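Long-range contacts in hydrolase, isochorismatase family (Pseudomonas putida KT2440, PDB 4H17), which is a hydrolase of the isochorismatase family with a Rossmann-like fold, probably acting on a small-molecule substrate: residues 153-158 / 188-193; 24-29 / 125-130; 131-136 / 174-179; 40-45 / 157-162. All blocks are in the same frame, centred on the assembly; numbering follows the deposited sequence. Where two conformers were deposited one is given.

Interaction 1: residues 153-158 / 188-193; sequences LVEDAS and ACVAPT
Asp156 and Thr193 make the polar grip of this contact, because one carboxylate oxygen serves two donors of the same residue. Asp156 OD1 accepts the backbone N of Thr193 at 2.9 Å and its hydroxyl OG1 at 2.7 Å. The N-H comes in on the syn lone pair, whereas OG1 stands above the carboxylate plane, 41° out of it. Two donors set at such different heights should fix the rotation of the carboxylate. Thr193 OG1 also presses on Val154 CG1, 3.1 Å away, and Pro192 CB borders the second oxygen, 3.6 Å from Asp156 OD2. The Glu155 side chain crosses Val190 at about a right angle, its CB 3.6 Å from Val190 CG1.

Behind these side chains runs a short parallel ladder: Leu153 N binds Cys189 O at 2.7 Å, Ala191 N binds Leu153 O, and Glu155 N binds Ala191 O at 3.1 Å. It joins strand 189-191, outermost in the parallel sheet of this chain, to strand 150-159. A type I turn from Val154 to Ala157 then bends the chain and presents Asp156 to Thr193. Farther out, Asn51 ND2 binds Asp156 O, holding the turn from helix 45-61. The paired N-H and hydroxyl dipoles at OD1 would be expected to stabilise Asp156 as a carboxylate.

Interaction 2: residues 24-29 / 125-130; sequences ASLIII and DLIVCG
Cys129 drops its sulfur into the hollow beside Ile28, where SG lies 3.8 Å from Ile28 CG1 and a little farther from the CB and CG2 of that residue. Its first torsion, 62°, sets SG between the backbone N and the carbonyl carbon. On the same face Leu26 CD1 rests 3.8 Å from Ile127 CG2. The far branch of Ile127 reaches instead for the small Ala24, CD1 to Ala24 CB 3.6 Å. These are adjacent parallel strands at the heart of the Rossmann-like sheet, laced by five backbone bonds from Ser25 N to Asp125 O through Ile29 N to Cys129 O, with the axes crossing at -18°. Helix 45-61 covers the Ile28 and Cys129 face, through Ile52 among others.

On the reverse face Ile27 CD1 meets Leu126 CD1 at 4.0 Å and Leu126 CD2 faces Ser25 CB; near the strand end Ile29 CD1 lies 3.7 Å from Val128 CG1. Helix 133-146 closes over Ile29 and Val128. At the C-terminal end Gly130 CA comes to 3.2 Å from Ile29 O, where a side chain on residue 130 would collide with that carbonyl.

Interaction 3: residues 131-136 / 174-179; sequences FMSHSS and QIHQCE. With SO4 (sulfate ion), chain C.
The first turn of helix 133-146, entered from strand 125-131 through a cis peptide before selenomethionine Met132, meets helix 172-186 through Ser133 and His176. Ser133 OG is hydrogen-bonded to His176 ND1 at 2.9 Å, near the ring plane and at its edge, and either atom could be the donor. Ser133 CB lies at the same edge, 3.2 Å from His176 ND1. With CG anti to its backbone N (chi1 -168°), the imidazole swings off its helix toward Ser133, while NE2 binds Glu155 O. An alanine in place of His176 would probably leave Ser133 OG without this partner and Glu155 O without its side-chain donor.

In related cysteine hydrolases the catalytic cysteine follows this cis peptide, at the start of the helix, and Ser136 probably occupies the corresponding place. A sulfate, likely from the crystallisation liquor, sits here: its O2 accepts Met132 N at 2.8 Å and Ser136 N at 2.9 Å, an arrangement consistent with an oxyanion hole. Ser136 OG binds sulfate O1 at 2.6 Å, and Ser135 OG donates to O3. Tyr35 OH and His71 NE2 also hydrogen-bond to the sulfate.

Apolar contact is sparser: Ile175 CG2 stands 4.2 Å from His134 CB, while NE2 of that histidine binds Asp185 of the second subunit. Glu179 CG approaches His134 CA at 4.2 Å, and its OE2 hydrogen-bonds Ser138 OG and forms a salt bridge with Arg142 of the same chain.

Interaction 4: residues 40-45 / 157-162; sequences LKLSGM and ASATRD. With EDO (1,2-ethanediol), chain H.
Ser43 and Thr160 supply the one direct hydrogen bond here: Ser43 N gives to Thr160 O at 2.8 Å, nearly straight at 175°. A second link runs through an ethanediol, probably left by the crystallisation liquor, whose O2 accepts Thr160 N at 2.8 Å and donates to Ser43 O at 2.9 Å. The diol thus bridges backbone groups that do not meet directly.

The apolar contacts centre on Leu42 and Ala159. Leu42 CB lies close to the hydrogen-bonded carbonyl, 3.3 Å from Thr160 O, and CD2 of the same leucine turns to Arg161 CB, 3.8 Å off. Ala159 CB has Leu42 CB at 4.2 Å and the selenium of selenomethionine Met45 at 4.1 Å, both on the side of the loop.

The third kind of contact is a methyl over a charged plane. Leu40 CD2 stands over one face of the Arg161 guanidinium, offset toward the rim, 3.9 Å from both NE and CZ. Arg161 has CG between the backbone N and the carbonyl carbon (chi1 74°), and its chain is extended from CG to NE; NH2 forms a salt bridge with Asp185 of the second subunit and a hydrogen bond to Thr6 O of that subunit. An alanine at Arg161 would probably leave Leu40 CD2 without its flat neighbour and Asp185 of the second subunit without this charged mate.

Gly44 sits at the N-cap, so the loop runs straight into helix 45-61. Phe131 at the end of strand 125-131 packs on Leu42, Met45 and Ala159, while Thr160 leans on Ile175 and His176 of helix 172-186.

Followed from the N terminus, strand 24-29 opens interaction 2, and the loop 40-45 after it opens interaction 4. Interaction 2 closes first, at 125-130, joining two central strands; interaction 4 closes at 157-162, so the two cross. Interaction 3 starts at 131-136, directly after strand segment 125-130, and crosses interaction 4 before closing at 174-179 on helix 172-186. Interaction 1 leaves from 153-158, shares Ala157 and Ser158 with interaction 4, crosses interaction 3 and closes at 188-193. Interaction 2 is complete before either 1 or 3 begins. Ser158 meets both Gly130 of the sheet and Ser133 at the helix start; interactions 3 and 4, and more slightly interaction 1, reach the second subunit.

Interaction 1: residues 153-158 / 188-193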
loop_
_atom_site.group_PDB
_atom_site.type_symbol
_atom_site.label_atom_id
_atom_site.label_comp_id
_atom_site.label_asym_id
_atom_site.label_seq_id
_atom_site.Cartn_x
_atom_site.Cartn_y
_atom_site.Cartn_z
ATOM N N LEU A 153 -10.426 -3.953 -8.444
ATOM C CA LEU A 153 -9.895 -2.629 -8.743
ATOM C C LEU A 153 -9.916 -2.425 -10.227
ATOM O O LEU A 153 -9.378 -3.240 -10.982
ATOM C CB LEU A 153 -8.463 -2.539 -8.208
ATOM C CG LEU A 153 -7.659 -1.278 -8.459
ATOM C CD1 LEU A 153 -8.308 -0.003 -7.992
ATOM C CD2 LEU A 153 -6.307 -1.451 -7.800
ATOM N N VAL A 154 -10.487 -1.319 -10.675
ATOM C CA VAL A 154 -10.713 -1.133 -12.115
ATOM C C VAL A 154 -9.530 -0.364 -12.677
ATOM O O VAL A 154 -9.416 0.846 -12.495
ATOM C CB VAL A 154 -12.017 -0.398 -12.417
ATOM C CG1 VAL A 154 -12.284 -0.357 -13.911
ATOM C CG2 VAL A 154 -13.153 -1.053 -11.667
ATOM N N GLU A 155 -8.621 -1.088 -13.335
ATOM C CA GLU A 155 -7.281 -0.547 -13.598
ATOM C C GLU A 155 -7.284 0.611 -14.600
ATOM O O GLU A 155 -6.425 1.488 -14.559
ATOM C CB GLU A 155 -6.340 -1.647 -14.105
ATOM C CG GLU A 155 -6.854 -2.339 -15.347
ATOM C CD GLU A 155 -6.095 -3.611 -15.643
ATOM O OE1 GLU A 155 -4.857 -3.618 -15.418
ATOM O OE2 GLU A 155 -6.743 -4.587 -16.092
ATOM N N ASP A 156 -8.265 0.615 -15.490
ATOM C CA ASP A 156 -8.391 1.671 -16.510
ATOM C C ASP A 156 -9.396 2.772 -16.135
ATOM O O ASP A 156 -9.673 3.681 -16.904
ATOM C CB ASP A 156 -8.635 1.069 -17.910
ATOM C CG ASP A 156 -9.909 0.255 -17.999
ATOM O OD1 ASP A 156 -10.663 0.153 -17.017
ATOM O OD2 ASP A 156 -10.152 -0.305 -19.095
ATOM N N ALA A 157 -9.813 2.732 -14.877
ATOM C CA ALA A 157 -10.660 3.764 -14.257
ATOM C C ALA A 157 -9.917 4.347 -13.048
ATOM O O ALA A 157 -10.530 4.809 -12.065
ATOM C CB ALA A 157 -11.976 3.186 -13.842
ATOM N N SER A 158 -8.603 4.303 -13.127
ATOM C CA SER A 158 -7.718 4.786 -12.057
ATOM C C SER A 158 -6.477 5.337 -12.740
ATOM O O SER A 158 -6.157 4.970 -13.896
ATOM C CB SER A 158 -7.426 3.655 -11.073
ATOM O OG SER A 158 -6.493 4.061 -10.040
ATOM N N ALA A 188 -6.315 -7.344 -4.512
ATOM C CA ALA A 188 -7.560 -7.170 -5.279
ATOM C C ALA A 188 -7.547 -7.988 -6.527
ATOM O O ALA A 188 -6.485 -8.359 -7.005
ATOM C CB ALA A 188 -7.731 -5.709 -5.676
ATOM N N CYS A 189 -8.729 -8.300 -7.048
ATOM C CA CYS A 189 -8.864 -8.635 -8.480
ATOM C C CYS A 189 -8.646 -7.361 -9.226
ATOM O O CYS A 189 -9.154 -6.308 -8.822
ATOM C CB CYS A 189 -10.246 -9.199 -8.770
ATOM S SG CYS A 189 -10.436 -10.889 -8.169
ATOM N N VAL A 190 -7.897 -7.420 -10.316
ATOM C CA VAL A 190 -7.701 -6.239 -11.151
ATOM C C VAL A 190 -8.348 -6.546 -12.477
ATOM O O VAL A 190 -8.075 -7.603 -13.083
ATOM C CB VAL A 190 -6.205 -5.899 -11.280
ATOM C CG1 VAL A 190 -5.963 -4.726 -12.206
ATOM C CG2 VAL A 190 -5.590 -5.613 -9.893
ATOM N N ALA A 191 -9.198 -5.624 -12.947
ATOM C CA ALA A 191 -10.027 -5.865 -14.141
ATOM C C ALA A 191 -10.250 -4.571 -14.904
ATOM O O ALA A 191 -10.216 -3.502 -14.301
ATOM C CB ALA A 191 -11.347 -6.453 -13.740
ATOM N N PRO A 192 -10.449 -4.653 -16.247
ATOM C CA PRO A 192 -10.803 -3.470 -17.015
ATOM C C PRO A 192 -12.313 -3.184 -16.946
ATOM O O PRO A 192 -13.142 -4.068 -16.698
ATOM C CB PRO A 192 -10.376 -3.821 -18.424
ATOM C CG PRO A 192 -10.509 -5.301 -18.500
ATOM C CD PRO A 192 -10.292 -5.843 -17.112
ATOM N N THR A 193 -12.647 -1.906 -17.136
ATOM C CA THR A 193 -14.006 -1.417 -17.043
ATOM C C THR A 193 -14.956 -2.272 -17.896
ATOM O O THR A 193 -16.062 -2.594 -17.461
ATOM C CB THR A 193 -14.048 0.060 -17.507
ATOM O OG1 THR A 193 -13.272 0.883 -16.621
ATOM C CG2 THR A 193 -15.443 0.644 -17.603
#

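Interaction 2: residues 24-29 / 125-130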
loop_
_atom_site.group_PDB
_atom_site.type_symbol
_atom_site.label_atom_id
_atom_site.label_comp_id
_atom_site.label_asym_id
_atom_site.label_seq_id
_atom_site.Cartn_x
_atom_site.Cartn_y
_atom_site.Cartn_z
ATOM N N ALA A 24 -22.363 -5.956 -6.070
ATOM C CA ALA A 24 -21.277 -5.141 -5.520
ATOM C C ALA A 24 -21.725 -3.768 -5.056
ATOM O O ALA A 24 -22.786 -3.321 -5.413
ATOM C CB ALA A 24 -20.172 -4.993 -6.557
ATOM N N SER A 25 -20.872 -3.148 -4.246
ATOM C CA SER A 25 -20.933 -1.700 -3.944
ATOM C C SER A 25 -19.812 -1.025 -4.756
ATOM O O SER A 25 -18.686 -1.539 -4.816
ATOM C CB SER A 25 -20.697 -1.409 -2.484
ATOM O OG SER A 25 -21.666 -1.979 -1.580
ATOM N N LEU A 26 -20.108 0.121 -5.380
ATOM C CA LEU A 26 -19.132 0.852 -6.215
ATOM C C LEU A 26 -18.575 2.021 -5.401
ATOM O O LEU A 26 -19.334 2.773 -4.783
ATOM C CB LEU A 26 -19.766 1.423 -7.469
ATOM C CG LEU A 26 -18.902 2.329 -8.366
ATOM C CD1 LEU A 26 -17.706 1.600 -8.965
ATOM C CD2 LEU A 26 -19.759 2.916 -9.464
ATOM N N ILE A 27 -17.261 2.117 -5.339
ATOM C CA ILE A 27 -16.545 3.183 -4.618
ATOM C C ILE A 27 -15.666 3.971 -5.580
ATOM O O ILE A 27 -14.790 3.404 -6.235
ATOM C CB ILE A 27 -15.667 2.642 -3.464
ATOM C CG1 ILE A 27 -16.481 1.726 -2.513
ATOM C CG2 ILE A 27 -15.012 3.813 -2.705
ATOM C CD1 ILE A 27 -15.682 1.002 -1.454
ATOM N N ILE A 28 -15.926 5.289 -5.668
ATOM C CA ILE A 28 -15.161 6.174 -6.538
ATOM C C ILE A 28 -14.322 7.075 -5.636
ATOM O O ILE A 28 -14.853 7.902 -4.892
ATOM C CB ILE A 28 -16.066 7.052 -7.415
ATOM C CG1 ILE A 28 -17.027 6.168 -8.205
ATOM C CG2 ILE A 28 -15.218 7.914 -8.364
ATOM C CD1 ILE A 28 -18.054 6.922 -9.002
ATOM N N ILE A 29 -13.013 6.918 -5.724
ATOM C CA ILE A 29 -12.074 7.620 -4.827
ATOM C C ILE A 29 -11.493 8.861 -5.490
ATOM O O ILE A 29 -10.775 8.796 -6.519
ATOM C CB ILE A 29 -10.966 6.663 -4.381
ATOM C CG1 ILE A 29 -11.557 5.514 -3.563
ATOM C CG2 ILE A 29 -9.912 7.386 -3.575
ATOM C CD1 ILE A 29 -10.596 4.407 -3.163
ATOM N N ASP A 125 -18.304 -7.668 -1.752
ATOM C CA ASP A 125 -17.663 -7.271 -3.012
ATOM C C ASP A 125 -17.723 -5.765 -3.304
ATOM O O ASP A 125 -18.778 -5.148 -3.449
ATOM C CB ASP A 125 -18.246 -8.001 -4.235
ATOM C CG ASP A 125 -17.866 -9.485 -4.308
ATOM O OD1 ASP A 125 -16.673 -9.788 -4.486
ATOM O OD2 ASP A 125 -18.743 -10.357 -4.350
ATOM N N LEU A 126 -16.532 -5.206 -3.435
ATOM C CA LEU A 126 -16.327 -3.795 -3.709
ATOM C C LEU A 126 -15.640 -3.624 -5.042
ATOM O O LEU A 126 -14.636 -4.252 -5.320
ATOM C CB LEU A 126 -15.463 -3.138 -2.631
ATOM C CG LEU A 126 -15.808 -3.381 -1.157
ATOM C CD1 LEU A 126 -14.780 -2.700 -0.267
ATOM C CD2 LEU A 126 -17.237 -2.981 -0.824
ATOM N N ILE A 127 -16.206 -2.754 -5.870
ATOM C CA ILE A 127 -15.583 -2.316 -7.100
ATOM C C ILE A 127 -15.021 -0.923 -6.793
ATOM O O ILE A 127 -15.771 -0.026 -6.352
ATOM C CB ILE A 127 -16.563 -2.297 -8.289
ATOM C CG1 ILE A 127 -17.056 -3.727 -8.565
ATOM C CG2 ILE A 127 -15.894 -1.695 -9.517
ATOM C CD1 ILE A 127 -18.294 -3.814 -9.411
ATOM N N VAL A 128 -13.713 -0.785 -6.993
ATOM C CA VAL A 128 -12.964 0.400 -6.650
ATOM C C VAL A 128 -12.291 1.076 -7.827
ATOM O O VAL A 128 -11.656 0.423 -8.658
ATOM C CB VAL A 128 -11.893 0.057 -5.595
ATOM C CG1 VAL A 128 -11.130 1.282 -5.155
ATOM C CG2 VAL A 128 -12.464 -0.640 -4.376
ATOM N N CYS A 129 -12.443 2.396 -7.905
ATOM C CA CYS A 129 -11.764 3.147 -8.928
ATOM C C CYS A 129 -11.353 4.491 -8.324
ATOM O O CYS A 129 -11.744 4.787 -7.194
ATOM C CB CYS A 129 -12.679 3.322 -10.142
ATOM S SG CYS A 129 -14.201 4.239 -9.813
ATOM N N GLY A 130 -10.595 5.257 -9.098
ATOM C CA GLY A 130 -10.204 6.628 -8.732
ATOM C C GLY A 130 -8.715 6.842 -8.562
ATOM O O GLY A 130 -7.885 6.167 -9.192
#

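Interaction 3: residues 131-136 / 174-179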
loop_
_atom_site.group_PDB
_atom_site.type_symbol
_atom_site.label_atom_id
_atom_site.label_comp_id
_atom_site.label_asym_id
_atom_site.label_seq_id
_atom_site.Cartn_x
_atom_site.Cartn_y
_atom_site.Cartn_z
ATOM N N PHE A 131 -8.368 7.777 -7.695
ATOM C CA PHE A 131 -7.119 8.481 -7.723
ATOM C C PHE A 131 -6.577 8.767 -6.351
ATOM O O PHE A 131 -7.362 8.986 -5.400
ATOM C CB PHE A 131 -7.315 9.838 -8.446
ATOM C CG PHE A 131 -8.109 9.691 -9.688
ATOM C CD1 PHE A 131 -7.548 9.099 -10.814
ATOM C CD2 PHE A 131 -9.386 10.161 -9.746
ATOM C CE1 PHE A 131 -8.315 8.871 -11.938
ATOM C CE2 PHE A 131 -10.165 9.989 -10.896
ATOM C CZ PHE A 131 -9.613 9.363 -12.017
HETATM N N MSE A 132 -5.235 8.809 -6.183
HETATM C CA MSE A 132 -4.203 8.269 -7.132
HETATM C C MSE A 132 -4.023 6.796 -6.867
HETATM O O MSE A 132 -4.211 6.324 -5.731
HETATM C CB MSE A 132 -2.869 8.979 -6.889
HETATM C CG MSE A 132 -2.981 10.472 -7.121
HETATM SE SE MSE A 132 -1.306 11.460 -6.982
HETATM C CE MSE A 132 -0.813 10.999 -5.120
ATOM N N SER A 133 -3.692 6.047 -7.898
ATOM C CA SER A 133 -3.665 4.595 -7.784
ATOM C C SER A 133 -2.710 4.148 -6.681
ATOM O O SER A 133 -3.028 3.198 -5.957
ATOM C CB SER A 133 -3.309 3.923 -9.117
ATOM O OG SER A 133 -2.102 4.357 -9.624
ATOM N N HIS A 134 -1.551 4.785 -6.556
ATOM C CA HIS A 134 -0.486 4.316 -5.634
ATOM C C HIS A 134 -0.700 4.774 -4.185
ATOM O O HIS A 134 -0.003 4.321 -3.281
ATOM C CB HIS A 134 0.910 4.737 -6.092
ATOM C CG HIS A 134 1.131 6.204 -6.040
ATOM N ND1 HIS A 134 0.571 7.067 -6.949
ATOM C CD2 HIS A 134 1.788 6.979 -5.147
ATOM C CE1 HIS A 134 0.868 8.308 -6.626
ATOM N NE2 HIS A 134 1.643 8.281 -5.562
ATOM N N SER A 135 -1.601 5.736 -3.979
ATOM C CA SER A 135 -1.716 6.427 -2.692
ATOM C C SER A 135 -3.079 6.145 -2.038
ATOM O O SER A 135 -3.230 5.119 -1.402
ATOM C CB SER A 135 -1.381 7.920 -2.840
ATOM O OG SER A 135 -1.549 8.599 -1.619
ATOM N N SER A 136 -4.123 6.950 -2.297
ATOM C CA SER A 136 -5.425 6.675 -1.647
ATOM C C SER A 136 -6.091 5.350 -2.094
ATOM O O SER A 136 -6.714 4.669 -1.291
ATOM C CB SER A 136 -6.462 7.817 -1.808
ATOM O OG SER A 136 -6.147 8.927 -0.982
ATOM N N GLN A 174 4.443 3.382 -15.608
ATOM C CA GLN A 174 5.285 2.345 -14.992
ATOM C C GLN A 174 4.848 2.222 -13.530
ATOM O O GLN A 174 4.632 1.116 -13.012
ATOM C CB GLN A 174 6.747 2.662 -15.100
ATOM C CG GLN A 174 7.292 2.382 -16.469
ATOM C CD GLN A 174 8.750 2.694 -16.573
ATOM O OE1 GLN A 174 9.525 2.410 -15.658
ATOM N NE2 GLN A 174 9.151 3.250 -17.719
ATOM N N ILE A 175 4.650 3.367 -12.879
ATOM C CA ILE A 175 4.102 3.316 -11.520
ATOM C C ILE A 175 2.766 2.570 -11.485
ATOM O O ILE A 175 2.523 1.761 -10.623
ATOM C CB ILE A 175 3.863 4.725 -10.943
ATOM C CG1 ILE A 175 5.164 5.527 -10.851
ATOM C CG2 ILE A 175 3.142 4.612 -9.605
ATOM C CD1 ILE A 175 6.265 4.950 -9.989
ATOM N N HIS A 176 1.868 2.930 -12.392
ATOM C CA HIS A 176 0.538 2.365 -12.399
ATOM C C HIS A 176 0.559 0.825 -12.664
ATOM O O HIS A 176 -0.090 0.071 -11.971
ATOM C CB HIS A 176 -0.325 3.121 -13.386
ATOM C CG HIS A 176 -1.781 2.807 -13.270
ATOM N ND1 HIS A 176 -2.533 3.178 -12.183
ATOM C CD2 HIS A 176 -2.627 2.158 -14.107
ATOM C CE1 HIS A 176 -3.781 2.789 -12.352
ATOM N NE2 HIS A 176 -3.867 2.179 -13.520
ATOM N N GLN A 177 1.347 0.394 -13.629
ATOM C CA GLN A 177 1.476 -1.031 -13.955
ATOM C C GLN A 177 2.054 -1.789 -12.780
ATOM O O GLN A 177 1.571 -2.846 -12.445
ATOM C CB GLN A 177 2.349 -1.262 -15.189
ATOM N N CYS A 178 3.089 -1.234 -12.148
ATOM C CA CYS A 178 3.647 -1.900 -10.987
ATOM C C CYS A 178 2.610 -2.005 -9.876
ATOM O O CYS A 178 2.439 -3.066 -9.262
ATOM C CB CYS A 178 4.936 -1.197 -10.534
ATOM S SG CYS A 178 6.349 -1.406 -11.686
ATOM N N GLU A 179 1.865 -0.936 -9.602
ATOM C CA GLU A 179 0.877 -1.012 -8.538
ATOM C C GLU A 179 -0.266 -1.954 -8.867
ATOM O O GLU A 179 -0.755 -2.609 -7.970
ATOM C CB GLU A 179 0.384 0.330 -8.063
ATOM C CG GLU A 179 -0.125 0.257 -6.576
ATOM C CD GLU A 179 0.943 0.042 -5.473
ATOM O OE1 GLU A 179 2.168 0.072 -5.758
ATOM O OE2 GLU A 179 0.570 -0.173 -4.272
HETATM S S SO4 C . -4.055 10.765 -3.130
HETATM O O1 SO4 C . -5.274 10.930 -2.309
HETATM O O2 SO4 C . -3.999 9.453 -3.723
HETATM O O3 SO4 C . -2.893 10.892 -2.218
HETATM O O4 SO4 C . -3.892 11.843 -4.122
#

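Interaction 4: residues 40-45 / 157-162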
loop_
_atom_site.group_PDB
_atom_site.type_symbol
_atom_site.label_atom_id
_atom_site.label_comp_id
_atom_site.label_asym_id
_atom_site.label_seq_id
_atom_site.Cartn_x
_atom_site.Cartn_y
_atom_site.Cartn_z
ATOM N N LEU A 40 -0.231 17.975 -9.450
ATOM C CA LEU A 40 -0.942 16.705 -9.245
ATOM C C LEU A 40 -1.748 16.300 -10.491
ATOM O O LEU A 40 -2.547 15.407 -10.433
ATOM C CB LEU A 40 -1.823 16.728 -7.985
ATOM C CG LEU A 40 -1.040 16.923 -6.696
ATOM C CD1 LEU A 40 -2.059 17.102 -5.591
ATOM C CD2 LEU A 40 -0.130 15.716 -6.435
ATOM N N LYS A 41 -1.456 16.916 -11.646
ATOM C CA LYS A 41 -2.126 16.526 -12.868
ATOM C C LYS A 41 -1.778 15.079 -13.162
ATOM O O LYS A 41 -0.574 14.762 -13.237
ATOM C CB LYS A 41 -1.668 17.393 -14.049
ATOM C CG LYS A 41 -2.359 17.088 -15.343
ATOM C CD LYS A 41 -1.708 17.868 -16.488
ATOM C CE LYS A 41 -2.402 17.547 -17.805
ATOM N NZ LYS A 41 -2.396 18.704 -18.752
ATOM N N LEU A 42 -2.785 14.218 -13.363
ATOM C CA LEU A 42 -2.541 12.785 -13.537
ATOM C C LEU A 42 -2.432 12.466 -15.002
ATOM O O LEU A 42 -2.880 13.264 -15.847
ATOM C CB LEU A 42 -3.562 11.901 -12.847
ATOM C CG LEU A 42 -3.709 12.236 -11.355
ATOM C CD1 LEU A 42 -4.768 11.318 -10.742
ATOM C CD2 LEU A 42 -2.431 12.132 -10.531
ATOM N N SER A 43 -1.845 11.309 -15.298
ATOM C CA SER A 43 -1.654 10.881 -16.679
ATOM C C SER A 43 -2.760 9.949 -17.108
ATOM O O SER A 43 -3.248 9.160 -16.319
ATOM C CB SER A 43 -0.316 10.162 -16.865
ATOM O OG SER A 43 0.759 11.009 -16.566
ATOM N N GLY A 44 -3.148 10.054 -18.375
ATOM C CA GLY A 44 -4.227 9.219 -18.886
ATOM C C GLY A 44 -5.584 9.534 -18.260
ATOM O O GLY A 44 -6.426 8.638 -18.146
HETATM N N MSE A 45 -5.847 10.794 -17.926
HETATM C CA MSE A 45 -7.089 11.136 -17.257
HETATM C C MSE A 45 -8.283 11.097 -18.133
HETATM O O MSE A 45 -9.363 10.750 -17.666
HETATM C CB MSE A 45 -7.127 12.516 -16.596
HETATM C CG MSE A 45 -6.375 12.557 -15.298
HETATM SE SE MSE A 45 -7.281 11.335 -14.043
HETATM C CE MSE A 45 -8.344 12.621 -13.031
ATOM N N ALA A 157 -9.813 2.732 -14.877
ATOM C CA ALA A 157 -10.660 3.764 -14.257
ATOM C C ALA A 157 -9.917 4.347 -13.048
ATOM O O ALA A 157 -10.530 4.809 -12.065
ATOM C CB ALA A 157 -11.976 3.186 -13.842
ATOM N N SER A 158 -8.603 4.303 -13.127
ATOM C CA SER A 158 -7.718 4.786 -12.057
ATOM C C SER A 158 -6.477 5.337 -12.740
ATOM O O SER A 158 -6.157 4.970 -13.896
ATOM C CB SER A 158 -7.426 3.655 -11.073
ATOM O OG SER A 158 -6.493 4.061 -10.040
ATOM N N ALA A 159 -5.753 6.222 -12.064
ATOM C CA ALA A 159 -4.592 6.834 -12.629
ATOM C C ALA A 159 -3.651 7.329 -11.582
ATOM O O ALA A 159 -4.004 7.468 -10.404
ATOM C CB ALA A 159 -4.986 7.986 -13.553
ATOM N N THR A 160 -2.463 7.659 -12.033
ATOM C CA THR A 160 -1.463 8.268 -11.200
ATOM C C THR A 160 -0.632 9.277 -12.020
ATOM O O THR A 160 -1.056 9.740 -13.113
ATOM C CB THR A 160 -0.633 7.189 -10.499
ATOM O OG1 THR A 160 0.273 7.802 -9.573
ATOM C CG2 THR A 160 0.123 6.366 -11.483
ATOM N N ARG A 161 0.472 9.704 -11.426
ATOM C CA ARG A 161 1.379 10.655 -12.083
ATOM C C ARG A 161 2.836 10.163 -12.085
ATOM O O ARG A 161 3.189 9.169 -11.435
ATOM C CB ARG A 161 1.241 12.007 -11.432
ATOM C CG ARG A 161 1.896 12.110 -10.046
ATOM C CD ARG A 161 1.607 13.437 -9.347
ATOM N NE ARG A 161 2.637 13.798 -8.352
ATOM C CZ ARG A 161 2.803 13.219 -7.163
ATOM N NH1 ARG A 161 1.994 12.241 -6.750
ATOM N NH2 ARG A 161 3.797 13.643 -6.393
ATOM N N ASP A 162 3.677 10.833 -12.880
ATOM C CA ASP A 162 5.100 10.612 -12.837
ATOM C C ASP A 162 5.605 10.821 -11.426
ATOM O O ASP A 162 5.303 11.846 -10.798
ATOM C CB ASP A 162 5.862 11.587 -13.746
ATOM C CG ASP A 162 5.640 11.370 -15.245
ATOM O OD1 ASP A 162 4.934 10.467 -15.669
ATOM O OD2 ASP A 162 6.227 12.158 -16.014
HETATM C C1 EDO H . -1.247 5.692 -16.622
HETATM O O1 EDO H . -1.306 6.807 -17.531
HETATM C C2 EDO H . -2.268 5.957 -15.518
HETATM O O2 EDO H . -1.963 7.130 -14.761
#